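Local structure of MHC class I-like protein MILL2 (Mus musculus, 6A97) at residues P241-T246 and A262-R267. The protein is an MHC class I-like, GPI-anchored membrane glycoprotein that binds heparan sulfate proteoglycans on the surface of fibroblasts. Numbering follows the deposited sequence.
With SO4 (sulfate ion), chain E.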
loop_
_atom_site.group_PDB
_atom_site.type_symbol
_atom_site.label_atom_id
_atom_site.label_comp_id
_atom_site.label_asym_id
_atom_site.label_seq_id
_atom_site.Cartn_x
_atom_site.Cartn_y
_atom_site.Cartn_z
ATOM N N PRO A 241 5.306 5.228 9.520
ATOM C CA PRO A 241 5.499 4.000 8.739
ATOM C C PRO A 241 6.898 3.420 8.920
ATOM O O PRO A 241 7.893 4.122 8.733
ATOM C CB PRO A 241 5.275 4.458 7.293
ATOM C CG PRO A 241 5.553 5.916 7.304
ATOM C CD PRO A 241 5.153 6.416 8.663
ATOM N N VAL A 242 6.970 2.148 9.293
ATOM C CA VAL A 242 8.257 1.492 9.482
ATOM C C VAL A 242 8.471 0.432 8.409
ATOM O O VAL A 242 9.603 0.058 8.105
ATOM C CB VAL A 242 8.375 0.857 10.880
ATOM C CG1 VAL A 242 8.448 1.940 11.940
ATOM C CG2 VAL A 242 7.208 -0.079 11.145
ATOM N N GLN A 243 7.372 -0.048 7.840
ATOM C CA GLN A 243 7.419 -0.923 6.678
ATOM C C GLN A 243 6.162 -0.693 5.856
ATOM O O GLN A 243 5.063 -0.587 6.402
ATOM C CB GLN A 243 7.541 -2.394 7.086
ATOM C CG GLN A 243 7.624 -3.372 5.914
ATOM C CD GLN A 243 8.837 -3.131 5.022
ATOM O OE1 GLN A 243 8.810 -2.286 4.123
ATOM N NE2 GLN A 243 9.909 -3.875 5.270
ATOM N N GLN A 244 6.336 -0.597 4.543
ATOM C CA GLN A 244 5.236 -0.307 3.638
ATOM C C GLN A 244 5.357 -1.166 2.386
ATOM O O GLN A 244 6.443 -1.315 1.831
ATOM C CB GLN A 244 5.225 1.184 3.276
ATOM C CG GLN A 244 3.974 1.680 2.553
ATOM C CD GLN A 244 3.950 1.317 1.076
ATOM O OE1 GLN A 244 4.997 1.146 0.450
ATOM N NE2 GLN A 244 2.752 1.201 0.514
ATOM N N LYS A 245 4.240 -1.734 1.947
ATOM C CA LYS A 245 4.218 -2.485 0.699
ATOM C C LYS A 245 2.956 -2.195 -0.098
ATOM O O LYS A 245 1.843 -2.248 0.431
ATOM C CB LYS A 245 4.336 -3.987 0.968
ATOM C CG LYS A 245 5.770 -4.486 1.055
ATOM C CD LYS A 245 5.845 -5.870 1.679
ATOM C CE LYS A 245 7.286 -6.286 1.935
ATOM N NZ LYS A 245 7.845 -7.058 0.786
ATOM N N THR A 246 3.145 -1.872 -1.371
ATOM C CA THR A 246 2.039 -1.709 -2.303
ATOM C C THR A 246 1.921 -2.957 -3.169
ATOM O O THR A 246 2.876 -3.355 -3.835
ATOM C CB THR A 246 2.228 -0.468 -3.197
ATOM O OG1 THR A 246 2.257 0.708 -2.380
ATOM C CG2 THR A 246 1.093 -0.352 -4.207
ATOM N N ALA A 262 -2.884 -10.394 0.949
ATOM C CA ALA A 262 -1.558 -9.792 1.030
ATOM C C ALA A 262 -0.958 -9.994 2.417
ATOM O O ALA A 262 -1.660 -10.355 3.364
ATOM C CB ALA A 262 -1.624 -8.314 0.683
ATOM N N ARG A 263 0.341 -9.754 2.538
ATOM C CA ARG A 263 1.049 -10.062 3.774
ATOM C C ARG A 263 2.284 -9.179 3.935
ATOM O O ARG A 263 3.014 -8.944 2.972
ATOM C CB ARG A 263 1.437 -11.543 3.790
ATOM C CG ARG A 263 2.520 -11.925 4.779
ATOM C CD ARG A 263 2.825 -13.415 4.691
ATOM N NE ARG A 263 3.258 -13.803 3.351
ATOM C CZ ARG A 263 3.292 -15.056 2.905
ATOM N NH1 ARG A 263 2.909 -16.057 3.687
ATOM N NH2 ARG A 263 3.705 -15.310 1.671
ATOM N N VAL A 264 2.492 -8.662 5.145
ATOM C CA VAL A 264 3.713 -7.929 5.487
ATOM C C VAL A 264 4.112 -8.274 6.910
ATOM O O VAL A 264 3.279 -8.244 7.820
ATOM C CB VAL A 264 3.549 -6.391 5.371
ATOM C CG1 VAL A 264 4.869 -5.697 5.657
ATOM C CG2 VAL A 264 3.061 -5.992 3.998
ATOM N N SER A 265 5.382 -8.611 7.104
ATOM C CA SER A 265 5.887 -8.925 8.434
ATOM C C SER A 265 7.013 -7.989 8.852
ATOM O O SER A 265 7.711 -7.431 8.007
ATOM C CB SER A 265 6.375 -10.374 8.492
ATOM O OG SER A 265 5.286 -11.273 8.385
ATOM N N ILE A 266 7.169 -7.817 10.164
ATOM C CA ILE A 266 8.293 -7.089 10.743
ATOM C C ILE A 266 8.770 -7.816 11.988
ATOM O O ILE A 266 8.033 -8.618 12.563
ATOM C CB ILE A 266 7.928 -5.637 11.128
ATOM C CG1 ILE A 266 6.733 -5.627 12.085
ATOM C CG2 ILE A 266 7.633 -4.800 9.882
ATOM C CD1 ILE A 266 6.367 -4.250 12.600
ATOM N N ARG A 267 9.999 -7.533 12.405
ATOM C CA ARG A 267 10.524 -8.095 13.639
ATOM C C ARG A 267 10.725 -6.988 14.658
ATOM O O ARG A 267 11.317 -5.952 14.358
ATOM C CB ARG A 267 11.834 -8.842 13.387
ATOM C CG ARG A 267 11.645 -10.118 12.588
ATOM C CD ARG A 267 12.665 -10.229 11.477
ATOM N NE ARG A 267 12.052 -10.718 10.246
ATOM C CZ ARG A 267 11.402 -9.945 9.381
ATOM N NH1 ARG A 267 11.281 -8.646 9.611
ATOM N NH2 ARG A 267 10.874 -10.470 8.287
HETATM S S SO4 E . 12.622 -6.144 9.797
HETATM O O1 SO4 E . 11.358 -5.790 10.433
HETATM O O2 SO4 E . 13.492 -4.974 9.757
HETATM O O3 SO4 E . 12.383 -6.601 8.433
HETATM O O4 SO4 E . 13.258 -7.207 10.564
HETATM O O HOH W 1 10.066 -5.861 7.054
#
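V264 meets both Q243 and K245, its CG1 lying 3.6 Å from Q243 CG and its CG2 3.6 Å from K245 CD. The strands belong to the two facing sheets of the immunoglobulin C1-set sandwich of the alpha-3 region: no hydrogen bond links them, their axes pass 8.1 Å apart, and they run nearly antiparallel at 164°. Farther along, I266 CG2 packs against Q243 CB at 3.7 Å, while V242 CG2 only grazes I266 CD1. V242 and Q243 can both face this way because they form a classic beta bulge opposite W235, whose NE1 is also hydrogen-bonded to V264 O in the other sheet.

Q243 CG stands anti to the backbone N (chi1 -179°), beside V264, and the chain then bends at chi2. Its OE1 takes a bent hydrogen bond from Q244 N-H through an in-plane lone pair. Its NE2 donates to a water at 2.7 Å, which in turn donates to S265 O, linking the two sheets, and to O3 of a sulfate. That sulfate, probably from the crystallisation liquor and doubtfully placed beside the R267 guanidinium, is also hydrogen-bonded to R61 N, E62 N and T63 OG1 of a second copy of the protein; R267 N reaches its O1 at 3.0 Å, with an N-H...O angle of 165°.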